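PDB 3IF2: aminotransferase from Psychrobacter arcticus 273-4, which probably acts as a pyridoxal-phosphate-dependent aminotransferase, perhaps moving an amino group between valine and pyruvate. Local coordinates for residues A77-P82 and V304-T309; P280-G285 and T309-A314; N81-S86 and N108-N113; S86-A91 and I315-V320; W264-I269 and V288-V293. One frame throughout, in Å; residues are numbered along the deposited sequence. Where two conformers were deposited one is given.

In the fold
Interactions 1, 2 and 3 lie close together, and the first two reach a cofactor; the loop after helix 71-77 is shared by 1 and 3, and Thr309 by 1 and 2. Interactions 1 and 2 both reach the second subunit and touch different cofactors of the dimer, so phosphate bonds and bridging waters mark them. Interaction 2 is wholly buried; interaction 3, also buried, is a direct polar grip on strand 109-112. Interaction 4 continues from 2 along helix 311-321, but is only partly buried and almost purely apolar. Interaction 5, about 22 Å from 1 and 2 between centres, belongs to the same sheet as 3 and passes from an apolar interior to an exposed polar rim.

Interaction 1: residues A77-P82 and V304-T309; sequences ANYSNP and VNLAPT. With PLP (pyridoxal-5'-phosphate), chain E.
Pro82 and Ala307 bring the two backbones closest, CA to CA 4.2 Å, where residues 77-82 run past the loop that leaves helix 291-305. Leu306, with positive phi, turns the chain out of the helix and sends its CD2 to within 3.5 Å of Tyr79 CE1, the two side chains crossing obliquely. The phenol carries the polar work: Tyr79 OH donates to O3P of the cofactor bound by the second subunit, 2.7 Å away, with the phosphate oxygen at the ring's edge. A phenylalanine here lacks the hydroxyl, which would probably leave O3P short of a donor from across the dimer and weaken the hold on the phosphate. Tyr79 also packs on Arg283 of the second subunit. Small residues suit the close approach that follows. Ala307 CB fits 3.4 Å from Ser80 O, and Ser80 OG, set between its own backbone N and carbonyl carbon (chi1 66°), bonds to Asn81 O at 2.9 Å. One water joins Ser80 OG to Thr309 O, another Ser80 N to Pro308 O, so two waters link the segments where no direct hydrogen bond crosses. Beyond them, the Pro82 ring rests on Ser298 and Ala302 of helix 291-305.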
# COMPACT_ATOMS: atom_id res chain seq x y z
N ALA A 77 5.06 1.00 -16.76
CA ALA A 77 4.20 0.14 -17.57
C ALA A 77 4.04 -1.31 -17.15
O ALA A 77 3.28 -2.03 -17.79
CB ALA A 77 4.62 0.21 -19.05
N ASN A 78 4.73 -1.72 -16.09
CA ASN A 78 4.74 -3.11 -15.62
C ASN A 78 4.66 -3.25 -14.10
O ASN A 78 5.29 -2.46 -13.36
CB ASN A 78 6.03 -3.78 -16.07
CG ASN A 78 6.17 -3.86 -17.55
OD1 ASN A 78 5.65 -4.79 -18.17
ND2 ASN A 78 6.89 -2.91 -18.14
N TYR A 79 3.89 -4.24 -13.66
CA TYR A 79 3.81 -4.64 -12.27
C TYR A 79 5.16 -5.25 -11.93
O TYR A 79 5.71 -5.98 -12.76
CB TYR A 79 2.79 -5.79 -12.07
CG TYR A 79 1.31 -5.45 -12.18
CD1 TYR A 79 0.66 -4.81 -11.14
CD2 TYR A 79 0.55 -5.83 -13.29
CE1 TYR A 79 -0.69 -4.48 -11.22
CE2 TYR A 79 -0.81 -5.51 -13.38
CZ TYR A 79 -1.42 -4.83 -12.32
OH TYR A 79 -2.75 -4.51 -12.31
N SER A 80 5.68 -5.00 -10.73
CA SER A 80 6.88 -5.72 -10.24
C SER A 80 6.42 -7.07 -9.72
O SER A 80 5.21 -7.34 -9.67
CB SER A 80 7.57 -4.97 -9.09
OG SER A 80 6.77 -4.91 -7.91
N ASN A 81 7.37 -7.89 -9.29
CA ASN A 81 7.05 -9.13 -8.60
C ASN A 81 6.43 -8.70 -7.24
O ASN A 81 6.75 -7.60 -6.77
CB ASN A 81 8.34 -9.98 -8.41
CG ASN A 81 8.08 -11.29 -7.64
OD1 ASN A 81 8.07 -11.33 -6.38
ND2 ASN A 81 7.84 -12.37 -8.39
N PRO A 82 5.53 -9.52 -6.62
CA PRO A 82 4.98 -9.13 -5.30
C PRO A 82 6.03 -8.83 -4.19
O PRO A 82 5.79 -8.00 -3.31
CB PRO A 82 4.11 -10.33 -4.92
CG PRO A 82 3.74 -10.96 -6.20
CD PRO A 82 4.87 -10.73 -7.14
N VAL A 304 -2.79 -7.94 -0.34
CA VAL A 304 -3.15 -6.56 0.04
C VAL A 304 -2.89 -5.54 -1.05
O VAL A 304 -3.70 -4.62 -1.21
CB VAL A 304 -2.40 -6.13 1.31
CG1 VAL A 304 -2.74 -4.66 1.70
CG2 VAL A 304 -2.76 -7.08 2.48
N ASN A 305 -1.81 -5.72 -1.81
CA ASN A 305 -1.34 -4.74 -2.80
C ASN A 305 -1.15 -5.18 -4.25
O ASN A 305 -0.92 -4.33 -5.11
CB ASN A 305 0.05 -4.25 -2.33
CG ASN A 305 -0.00 -3.52 -1.01
OD1 ASN A 305 -0.95 -2.79 -0.74
ND2 ASN A 305 1.04 -3.67 -0.21
N LEU A 306 -1.21 -6.49 -4.53
CA LEU A 306 -0.88 -7.09 -5.84
C LEU A 306 0.66 -7.06 -5.94
O LEU A 306 1.30 -8.11 -5.92
CB LEU A 306 -1.62 -6.43 -7.02
CG LEU A 306 -2.09 -7.31 -8.17
CD1 LEU A 306 -3.08 -8.34 -7.61
CD2 LEU A 306 -2.79 -6.50 -9.23
N ALA A 307 1.23 -5.88 -6.02
CA ALA A 307 2.69 -5.68 -5.98
C ALA A 307 2.96 -4.31 -5.34
O ALA A 307 2.08 -3.45 -5.33
CB ALA A 307 3.31 -5.77 -7.37
N PRO A 308 4.14 -4.11 -4.75
CA PRO A 308 4.36 -2.80 -4.19
C PRO A 308 4.72 -1.80 -5.30
O PRO A 308 4.97 -2.16 -6.46
CB PRO A 308 5.52 -3.01 -3.21
CG PRO A 308 6.15 -4.31 -3.57
CD PRO A 308 5.33 -4.96 -4.63
N THR A 309 4.75 -0.55 -4.89
CA THR A 309 5.08 0.57 -5.77
C THR A 309 6.51 0.45 -6.28
O THR A 309 7.33 -0.20 -5.62
CB THR A 309 4.84 1.90 -5.04
OG1 THR A 309 4.69 2.91 -6.01
CG2 THR A 309 5.94 2.23 -4.09
N1 PLP E . -9.97 -5.48 -10.74
C2 PLP E . -9.79 -6.39 -11.77
C2A PLP E . -11.03 -6.88 -12.44
C3 PLP E . -8.48 -6.79 -12.14
O3 PLP E . -8.27 -7.68 -13.17
C4 PLP E . -7.35 -6.26 -11.44
C4A PLP E . -5.92 -6.48 -11.92
O4A PLP E . -5.50 -7.57 -12.26
C5 PLP E . -7.58 -5.35 -10.38
C6 PLP E . -8.89 -4.97 -10.06
C5A PLP E . -6.42 -4.76 -9.56
O4P PLP E . -5.77 -3.73 -10.27
P PLP E . -4.79 -2.72 -9.53
O1P PLP E . -4.60 -3.01 -8.08
O2P PLP E . -5.39 -1.34 -9.67
O3P PLP E . -3.56 -2.84 -10.34
O HOH W 1 8.17 -2.93 -6.45
O HOH W 2 4.42 -2.81 -9.16

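Interaction 2: residues P280-G285 and T309-A314; sequences PGMRTG and TRFGAA. With PLP (pyridoxal-5'-phosphate), chain C.
Thr309 presses its methyl into the turn at Met282 and Arg283: CG2 lies 3.0 Å from Arg283 O and scarcely farther from Met282 O, a tight fit for a small branched residue. Next to it Met282, modelled as selenomethionine, lays CB 3.8 Å from Gly312 CA and bends at chi2 and chi3, ending with CE 3.5 Å from Phe311 CD2 at the ring's edge; the two side chains run side by side in the same direction. Gly312 is needed where it stands, since a CB there would run into Thr284 OG1. A water takes the place of a direct bond, touching Thr284 OG1 at 2.8 Å and accepting from Ala313 N, with a weak bond to Thr309 O. Farther out, Ala314 CB sits over the centre of one Phe311 face, and Phe311 of the second subunit meets this ring. On the cofactor side Arg283 turns its guanidinium away from the helix. Pro280 O accepts both Arg283 N and, nearly along the C=O axis, Arg283 NE at 2.9 Å (N-H...O 175°), which fixes the plane of the group. NH1 can then give to phosphate O1P, 3.2 Å away, and also to Asn305 O of the second subunit; the NH2 approach to O3P is too short to trust in detail. An arginine held this way beside Ser273, Ser275 and Lys276 is characteristic of the phosphate-binding site of fold-type I aminotransferases.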
# COMPACT_ATOMS: atom_id res chain seq x y z
N PRO A 280 9.49 10.67 0.28
CA PRO A 280 8.35 10.11 0.99
C PRO A 280 7.11 9.93 0.14
O PRO A 280 6.32 9.03 0.41
CB PRO A 280 8.10 11.13 2.09
CG PRO A 280 8.47 12.41 1.46
CD PRO A 280 9.70 12.07 0.69
N GLY A 281 6.96 10.76 -0.89
CA GLY A 281 5.83 10.70 -1.80
C GLY A 281 5.76 9.43 -2.63
O GLY A 281 4.68 9.06 -3.09
N MSE A 282 6.91 8.78 -2.79
CA MSE A 282 7.03 7.52 -3.53
C MSE A 282 6.64 6.27 -2.74
O MSE A 282 6.40 5.24 -3.37
CB MSE A 282 8.47 7.34 -4.00
CG MSE A 282 9.04 8.45 -4.87
SE MSE A 282 8.04 8.74 -6.49
CE MSE A 282 9.65 9.12 -7.51
N ARG A 283 6.63 6.32 -1.41
CA ARG A 283 6.22 5.21 -0.55
C ARG A 283 7.01 3.93 -0.78
O ARG A 283 6.45 2.94 -1.24
CB ARG A 283 4.69 4.92 -0.69
CG ARG A 283 3.73 6.12 -0.67
CD ARG A 283 3.41 6.72 0.70
NE ARG A 283 4.61 6.98 1.41
CZ ARG A 283 5.05 6.42 2.54
NH1 ARG A 283 4.32 5.62 3.34
NH2 ARG A 283 6.26 6.77 2.90
N THR A 284 8.31 3.96 -0.45
CA THR A 284 9.18 2.76 -0.59
C THR A 284 9.82 2.38 0.74
O THR A 284 10.64 3.14 1.28
CB THR A 284 10.31 2.98 -1.60
OG1 THR A 284 9.76 3.53 -2.80
CG2 THR A 284 11.04 1.66 -1.90
N GLY A 285 9.41 1.22 1.26
CA GLY A 285 9.99 0.61 2.46
C GLY A 285 10.85 -0.57 2.01
O GLY A 285 10.53 -1.20 1.01
N THR A 309 4.75 -0.55 -4.89
CA THR A 309 5.08 0.57 -5.77
C THR A 309 6.51 0.45 -6.28
O THR A 309 7.33 -0.20 -5.62
CB THR A 309 4.84 1.90 -5.04
OG1 THR A 309 4.69 2.91 -6.01
CG2 THR A 309 5.94 2.23 -4.09
N ARG A 310 6.81 1.00 -7.45
CA ARG A 310 8.19 0.88 -7.95
C ARG A 310 8.91 2.13 -8.41
O ARG A 310 10.11 2.05 -8.69
CB ARG A 310 8.28 -0.24 -8.98
CG ARG A 310 7.50 -0.07 -10.23
CD ARG A 310 7.42 -1.38 -11.03
NE ARG A 310 8.74 -1.90 -11.41
CZ ARG A 310 8.99 -2.84 -12.33
NH1 ARG A 310 8.03 -3.38 -13.07
NH2 ARG A 310 10.25 -3.21 -12.53
N PHE A 311 8.27 3.29 -8.37
CA PHE A 311 8.96 4.44 -8.88
C PHE A 311 10.06 4.96 -7.97
O PHE A 311 11.06 5.54 -8.47
CB PHE A 311 8.03 5.55 -9.42
CG PHE A 311 8.62 6.18 -10.62
CD1 PHE A 311 8.48 5.56 -11.88
CD2 PHE A 311 9.47 7.27 -10.51
CE1 PHE A 311 9.11 6.08 -13.02
CE2 PHE A 311 10.11 7.82 -11.64
CZ PHE A 311 9.94 7.21 -12.90
N GLY A 312 9.90 4.76 -6.67
CA GLY A 312 10.94 5.07 -5.71
C GLY A 312 12.16 4.20 -6.00
O GLY A 312 13.29 4.70 -6.06
N ALA A 313 11.90 2.91 -6.20
CA ALA A 313 12.91 1.93 -6.62
C ALA A 313 13.64 2.37 -7.90
O ALA A 313 14.85 2.29 -7.98
CB ALA A 313 12.26 0.54 -6.85
N ALA A 314 12.88 2.86 -8.87
CA ALA A 314 13.43 3.29 -10.15
C ALA A 314 14.45 4.42 -9.97
O ALA A 314 15.53 4.36 -10.55
CB ALA A 314 12.33 3.68 -11.12
N1 PLP C . 9.90 4.97 11.22
C2 PLP C . 10.02 6.15 11.91
C2A PLP C . 10.88 6.16 13.13
C3 PLP C . 9.34 7.31 11.44
O3 PLP C . 9.43 8.51 12.10
C4 PLP C . 8.54 7.23 10.29
C4A PLP C . 7.62 8.42 9.99
O4A PLP C . 7.56 8.92 8.86
C5 PLP C . 8.43 5.98 9.59
C6 PLP C . 9.13 4.87 10.09
C5A PLP C . 7.55 5.77 8.34
O4P PLP C . 8.19 6.08 7.13
P PLP C . 7.56 5.63 5.72
O1P PLP C . 6.27 4.84 5.69
O2P PLP C . 8.66 4.79 5.16
O3P PLP C . 7.35 6.89 4.98
O HOH W 3 9.03 2.15 -5.12

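Interaction 3: residues N81-S86 and N108-N113; sequences NPQGDS and NIALTN
Gln83 reaches across to strand 109-112 and grips it twice. Its CG stands anti to the backbone N (chi1 -177°) and the chain stays extended beyond, which carries the amide to the carbonyl of Ile109. There Gln83 NE2 donates to Ile109 O over 2.7 Å, with an N-H...O angle of 158°; the oxygen lies in the amide plane, though the donor is tilted from the plane of the carbonyl. The second hold is through the main chain: Leu111 N gives to Gln83 O at 2.9 Å. Between the two bonds Ala110 CA comes 3.3 Å from that same Gln83 O in a CA-H...O contact, a closeness that a small residue readily allows. Taking Ile109 O and Leu111 N in this way, one glutamine stands in for a neighbouring strand on one edge of 109-112, whose other edge pairs antiparallel with strand 285-288 in the large mixed sheet of the fold-type I domain. Leu111 turns toward the Gly84-Asp85 backbone, roughly at right angles to the Gln83 side chain, setting CD1 3.4 Å from Asp85 N and 3.9 Å from Gly84 CA. Gly84 suits both demands made on it: its backbone angles (phi 130°) would jam a CB against the preceding carbonyl, and a CB would also strike Leu111 CG. The loop keeps its shape through a type I turn, Gly84 N bonded to Asn81 O, and an Asx turn in which Asn81 OD1 accepts from Gln83 N at 2.9 Å. Asp85 turns its carboxylate away from the strand to cap helix 86-100 with OD1 on Phe88 N, while OD2 forms a salt bridge with Arg310.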
# COMPACT_ATOMS: atom_id res chain seq x y z
N ASN A 81 7.37 -7.89 -9.29
CA ASN A 81 7.05 -9.13 -8.60
C ASN A 81 6.43 -8.70 -7.24
O ASN A 81 6.75 -7.60 -6.77
CB ASN A 81 8.34 -9.98 -8.41
CG ASN A 81 8.08 -11.29 -7.64
OD1 ASN A 81 8.07 -11.33 -6.38
ND2 ASN A 81 7.84 -12.37 -8.39
N PRO A 82 5.53 -9.52 -6.62
CA PRO A 82 4.98 -9.13 -5.30
C PRO A 82 6.03 -8.83 -4.19
O PRO A 82 5.79 -8.00 -3.31
CB PRO A 82 4.11 -10.33 -4.92
CG PRO A 82 3.74 -10.96 -6.20
CD PRO A 82 4.87 -10.73 -7.14
N GLN A 83 7.18 -9.51 -4.25
CA GLN A 83 8.31 -9.26 -3.36
C GLN A 83 8.93 -7.85 -3.56
O GLN A 83 9.48 -7.30 -2.62
CB GLN A 83 9.37 -10.35 -3.57
CG GLN A 83 10.59 -10.26 -2.63
CD GLN A 83 11.54 -11.42 -2.79
OE1 GLN A 83 11.14 -12.51 -3.19
NE2 GLN A 83 12.80 -11.20 -2.44
N GLY A 84 8.84 -7.31 -4.78
CA GLY A 84 9.30 -5.96 -5.10
C GLY A 84 10.19 -5.88 -6.33
O GLY A 84 10.75 -6.88 -6.76
N ASP A 85 10.34 -4.68 -6.87
CA ASP A 85 11.20 -4.40 -8.05
C ASP A 85 12.51 -5.22 -8.02
O ASP A 85 13.36 -4.97 -7.17
CB ASP A 85 11.49 -2.90 -8.11
CG ASP A 85 12.23 -2.48 -9.35
OD1 ASP A 85 13.47 -2.65 -9.44
OD2 ASP A 85 11.55 -1.92 -10.24
N SER A 86 12.63 -6.20 -8.92
CA SER A 86 13.83 -7.09 -9.00
C SER A 86 15.17 -6.35 -9.07
O SER A 86 16.07 -6.68 -8.29
CB SER A 86 13.76 -8.00 -10.23
OG SER A 86 12.56 -8.74 -10.23
N ASN A 108 16.49 -12.48 0.87
CA ASN A 108 16.52 -11.69 2.11
C ASN A 108 15.99 -10.26 2.03
O ASN A 108 16.05 -9.55 3.01
CB ASN A 108 17.97 -11.61 2.62
CG ASN A 108 18.55 -12.96 2.95
OD1 ASN A 108 19.51 -13.41 2.32
ND2 ASN A 108 17.98 -13.61 3.96
N ILE A 109 15.46 -9.82 0.90
CA ILE A 109 15.00 -8.45 0.76
C ILE A 109 13.66 -8.40 0.05
O ILE A 109 13.47 -9.05 -0.99
CB ILE A 109 15.99 -7.57 -0.02
CG1 ILE A 109 17.40 -7.66 0.57
CG2 ILE A 109 15.49 -6.10 -0.05
CD1 ILE A 109 18.41 -6.70 -0.03
N ALA A 110 12.73 -7.64 0.65
CA ALA A 110 11.42 -7.37 0.08
C ALA A 110 11.18 -5.87 0.18
O ALA A 110 11.82 -5.18 0.98
CB ALA A 110 10.34 -8.12 0.84
N LEU A 111 10.28 -5.38 -0.67
CA LEU A 111 9.86 -3.99 -0.71
C LEU A 111 8.39 -3.91 -0.27
O LEU A 111 7.60 -4.86 -0.52
CB LEU A 111 10.02 -3.40 -2.12
CG LEU A 111 11.41 -3.44 -2.78
CD1 LEU A 111 11.37 -2.81 -4.18
CD2 LEU A 111 12.39 -2.72 -1.93
N THR A 112 8.04 -2.80 0.40
CA THR A 112 6.69 -2.49 0.86
C THR A 112 6.33 -1.05 0.45
O THR A 112 7.21 -0.30 -0.00
CB THR A 112 6.58 -2.66 2.41
OG1 THR A 112 7.47 -1.75 3.09
CG2 THR A 112 6.94 -4.09 2.82
N ASN A 113 5.06 -0.67 0.58
CA ASN A 113 4.58 0.69 0.25
C ASN A 113 4.86 1.66 1.42
O ASN A 113 3.93 2.16 2.05
CB ASN A 113 3.09 0.69 -0.15
CG ASN A 113 2.83 -0.02 -1.48
OD1 ASN A 113 3.70 -0.09 -2.36
ND2 ASN A 113 1.60 -0.54 -1.64

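Interaction 4: residues S86-A91 and I315-V320; sequences SAFIDA and IATPLV
Thr317 OG1 sits 3.2 Å from Phe88 CD1 while it bonds to Ala313 O, one turn back in its own helix. The hydroxyl lies beside the backbone N (chi1 -65°), which carries OG1 back to that carbonyl and lets a polar atom meet the hydrocarbon of Phe88 with its hydrogen already given to Ala313 O. The ring itself, with CG anti to the backbone N, runs out from helix 86-100 to the face of the other helix. Phe88 CE1 approaches Ala316 CB at 3.5 Å and Val320 CG2 at 3.9 Å, both oblique to the ring, and the side chains of Phe88 and Val320 cross at about a right angle. An alanine at Phe88 would take away the ring and would probably open a gap, leaving Ala316 CB and Val320 CG2 without the ring they pack on. The two segments form a nearly parallel helix pair, axes 9.0 Å apart and crossing at 26°, with the CA atoms of Phe88 and Thr317 nearest each other at 5.0 Å. The helix of Thr317 is kinked at Pro318, whose N makes no bond to the turn before. One turn beyond Phe88, Ala91 offers only a methyl, leaving room for Val320 CG1 to lie 3.5 Å from Ala91 O and 4.0 Å from Ala91 CB. Around the pair, Phe88 also touches Leu111 of strand 109-112, and Val320 touches Ile325 of helix 324-351.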
# COMPACT_ATOMS: atom_id res chain seq x y z
N SER A 86 12.63 -6.20 -8.92
CA SER A 86 13.83 -7.09 -9.00
C SER A 86 15.17 -6.35 -9.07
O SER A 86 16.07 -6.68 -8.29
CB SER A 86 13.76 -8.00 -10.23
OG SER A 86 12.56 -8.74 -10.23
N ALA A 87 15.29 -5.38 -9.98
CA ALA A 87 16.53 -4.64 -10.20
C ALA A 87 16.99 -3.91 -8.93
O ALA A 87 18.18 -3.95 -8.58
CB ALA A 87 16.41 -3.65 -11.41
N PHE A 88 16.04 -3.27 -8.25
CA PHE A 88 16.32 -2.56 -6.99
C PHE A 88 16.79 -3.52 -5.87
O PHE A 88 17.75 -3.21 -5.16
CB PHE A 88 15.09 -1.74 -6.54
CG PHE A 88 15.33 -0.81 -5.37
CD1 PHE A 88 16.44 0.07 -5.35
CD2 PHE A 88 14.41 -0.73 -4.33
CE1 PHE A 88 16.63 0.96 -4.30
CE2 PHE A 88 14.58 0.16 -3.29
CZ PHE A 88 15.69 1.01 -3.26
N ILE A 89 16.13 -4.68 -5.74
CA ILE A 89 16.55 -5.70 -4.78
C ILE A 89 17.99 -6.19 -5.07
O ILE A 89 18.78 -6.29 -4.14
CB ILE A 89 15.53 -6.92 -4.68
CG1 ILE A 89 14.24 -6.49 -3.96
CG2 ILE A 89 16.17 -8.16 -3.99
CD1 ILE A 89 13.11 -7.48 -4.11
N ASP A 90 18.30 -6.49 -6.34
CA ASP A 90 19.67 -6.94 -6.72
C ASP A 90 20.72 -5.87 -6.39
O ASP A 90 21.78 -6.21 -5.86
CB ASP A 90 19.79 -7.32 -8.21
CG ASP A 90 18.99 -8.55 -8.59
OD1 ASP A 90 18.85 -9.51 -7.79
OD2 ASP A 90 18.52 -8.56 -9.74
N ALA A 91 20.41 -4.61 -6.68
CA ALA A 91 21.28 -3.48 -6.34
C ALA A 91 21.53 -3.41 -4.82
O ALA A 91 22.68 -3.28 -4.38
CB ALA A 91 20.68 -2.17 -6.84
N ILE A 315 14.12 5.42 -9.15
CA ILE A 315 15.06 6.52 -8.88
C ILE A 315 16.28 6.03 -8.12
O ILE A 315 17.41 6.35 -8.50
CB ILE A 315 14.43 7.73 -8.07
CG1 ILE A 315 13.82 8.80 -8.97
CG2 ILE A 315 15.51 8.53 -7.32
CD1 ILE A 315 12.86 8.31 -9.88
N ALA A 316 16.04 5.26 -7.06
CA ALA A 316 17.09 4.86 -6.12
C ALA A 316 18.06 3.81 -6.62
O ALA A 316 19.21 3.79 -6.16
CB ALA A 316 16.47 4.42 -4.79
N THR A 317 17.62 2.96 -7.56
CA THR A 317 18.44 1.86 -8.10
C THR A 317 19.86 2.29 -8.55
O THR A 317 20.82 1.75 -8.04
CB THR A 317 17.68 1.04 -9.19
OG1 THR A 317 16.56 0.38 -8.57
CG2 THR A 317 18.56 -0.01 -9.88
N PRO A 318 19.97 3.29 -9.47
CA PRO A 318 21.30 3.72 -9.89
C PRO A 318 22.12 4.40 -8.79
O PRO A 318 23.33 4.25 -8.80
CB PRO A 318 21.02 4.68 -11.06
CG PRO A 318 19.62 5.12 -10.88
CD PRO A 318 18.94 3.90 -10.32
N LEU A 319 21.46 5.11 -7.87
CA LEU A 319 22.15 5.77 -6.76
C LEU A 319 22.68 4.75 -5.72
O LEU A 319 23.61 5.06 -4.95
CB LEU A 319 21.26 6.84 -6.09
CG LEU A 319 20.58 7.90 -6.99
CD1 LEU A 319 19.72 8.86 -6.18
CD2 LEU A 319 21.58 8.69 -7.80
N VAL A 320 22.07 3.55 -5.66
CA VAL A 320 22.54 2.44 -4.80
C VAL A 320 23.73 1.76 -5.51
O VAL A 320 24.79 1.55 -4.89
CB VAL A 320 21.40 1.40 -4.48
CG1 VAL A 320 21.95 0.14 -3.85
CG2 VAL A 320 20.35 2.02 -3.61

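Interaction 5: residues W264-I269 and V288-V293; sequences WDNNTI and VADAKV
Ile269 and Val293 meet tip to tip, CD1 4.0 Å from Val293 CG2, and Ile269 CG1 lies behind them against Ala289 CB; branched aliphatic chains fill this space between strand and helix, where Leu122 of helix 115-125 adds a further apolar side to both. Outward from there, Val288 sets CG1 over one face of Trp264, 3.9 Å from the centre of its five-membered ring, a CH-pi contact. CG of Trp264, anti to the backbone N (chi1 -176°), starts the indole toward Val288, and NE1 makes a weak bond to Val288 O at 3.4 Å. A wide, flat tryptophan can thus pack a face on Val288 and still offer a polar N-H. At the rim Asn266 ND2 donates to Asp290 OD1 over 2.8 Å, meeting the lone pair anti to the other oxygen; amide and carboxylate planes stand 75° apart. Asp290 has a second task: its OD2 accepts from Lys292 N, met from above the carboxylate plane, as an N-cap of helix 291-305. Across the rim, Asp265 OD1 binds Asn267 N and Thr268 OG1 from opposite faces of its plane, closing an Asx turn and bracing the type I turn of residues 265-268. Strand 285-288 runs antiparallel to its neighbours 268-273 and 109-112 in the mostly parallel central sheet, as in the large domain of fold-type I PLP enzymes.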
# COMPACT_ATOMS: atom_id res chain seq x y z
N TRP A 264 23.34 -7.17 11.53
CA TRP A 264 22.30 -8.06 11.06
C TRP A 264 22.71 -9.54 11.16
O TRP A 264 23.90 -9.89 11.14
CB TRP A 264 21.97 -7.73 9.60
CG TRP A 264 20.83 -8.55 9.03
CD1 TRP A 264 19.50 -8.28 9.13
CD2 TRP A 264 20.93 -9.79 8.34
NE1 TRP A 264 18.77 -9.26 8.52
CE2 TRP A 264 19.63 -10.21 8.03
CE3 TRP A 264 22.01 -10.60 7.97
CZ2 TRP A 264 19.38 -11.41 7.35
CZ3 TRP A 264 21.75 -11.78 7.28
CH2 TRP A 264 20.45 -12.17 6.98
N ASP A 265 21.68 -10.38 11.33
CA ASP A 265 21.77 -11.84 11.28
C ASP A 265 20.36 -12.38 10.96
O ASP A 265 19.42 -11.58 10.84
CB ASP A 265 22.40 -12.44 12.55
CG ASP A 265 21.54 -12.26 13.82
OD1 ASP A 265 20.31 -11.98 13.75
OD2 ASP A 265 22.14 -12.43 14.90
N ASN A 266 20.19 -13.71 10.87
CA ASN A 266 18.87 -14.29 10.53
C ASN A 266 17.75 -14.10 11.56
O ASN A 266 16.60 -14.34 11.23
CB ASN A 266 18.98 -15.76 10.10
CG ASN A 266 19.77 -15.90 8.81
OD1 ASN A 266 21.00 -15.94 8.83
ND2 ASN A 266 19.07 -15.96 7.68
N ASN A 267 18.07 -13.67 12.78
CA ASN A 267 17.05 -13.34 13.77
C ASN A 267 16.80 -11.81 13.85
O ASN A 267 16.17 -11.33 14.81
CB ASN A 267 17.43 -13.95 15.14
CG ASN A 267 16.22 -14.22 16.00
OD1 ASN A 267 15.25 -14.83 15.55
ND2 ASN A 267 16.26 -13.76 17.24
N THR A 268 17.27 -11.04 12.86
CA THR A 268 17.07 -9.60 12.82
C THR A 268 16.22 -9.24 11.59
O THR A 268 16.41 -9.81 10.51
CB THR A 268 18.43 -8.85 12.76
OG1 THR A 268 19.31 -9.36 13.78
CG2 THR A 268 18.25 -7.35 12.94
N ILE A 269 15.28 -8.31 11.78
CA ILE A 269 14.43 -7.79 10.69
C ILE A 269 14.77 -6.29 10.64
O ILE A 269 14.36 -5.55 11.52
CB ILE A 269 12.92 -8.06 10.94
CG1 ILE A 269 12.66 -9.58 11.10
CG2 ILE A 269 12.04 -7.51 9.80
CD1 ILE A 269 11.24 -9.95 11.57
N VAL A 288 15.09 -6.16 5.22
CA VAL A 288 16.18 -7.15 5.15
C VAL A 288 15.90 -8.17 6.28
O VAL A 288 15.85 -7.78 7.47
CB VAL A 288 17.55 -6.50 5.29
CG1 VAL A 288 18.66 -7.59 5.36
CG2 VAL A 288 17.78 -5.51 4.12
N ALA A 289 15.71 -9.45 5.92
CA ALA A 289 15.34 -10.49 6.90
C ALA A 289 15.62 -11.89 6.42
O ALA A 289 16.08 -12.09 5.30
CB ALA A 289 13.86 -10.36 7.23
N ASP A 290 15.32 -12.87 7.27
CA ASP A 290 15.41 -14.28 6.90
C ASP A 290 14.38 -14.55 5.80
O ASP A 290 13.31 -13.92 5.79
CB ASP A 290 15.05 -15.20 8.09
CG ASP A 290 15.31 -16.69 7.80
OD1 ASP A 290 16.50 -17.07 7.74
OD2 ASP A 290 14.33 -17.47 7.66
N ALA A 291 14.71 -15.49 4.90
CA ALA A 291 13.82 -15.90 3.79
C ALA A 291 12.37 -16.13 4.23
O ALA A 291 11.43 -15.67 3.57
CB ALA A 291 14.37 -17.17 3.11
N LYS A 292 12.21 -16.78 5.38
CA LYS A 292 10.90 -17.09 5.98
C LYS A 292 10.05 -15.82 6.15
O LYS A 292 8.86 -15.81 5.81
CB LYS A 292 11.10 -17.84 7.31
CG LYS A 292 9.83 -18.31 8.01
CD LYS A 292 10.12 -19.39 9.05
CE LYS A 292 8.88 -19.71 9.86
NZ LYS A 292 7.78 -20.15 8.98
N VAL A 293 10.67 -14.75 6.66
CA VAL A 293 9.98 -13.46 6.85
C VAL A 293 9.66 -12.78 5.50
O VAL A 293 8.56 -12.25 5.32
CB VAL A 293 10.81 -12.49 7.74
CG1 VAL A 293 10.16 -11.11 7.81
CG2 VAL A 293 10.99 -13.07 9.13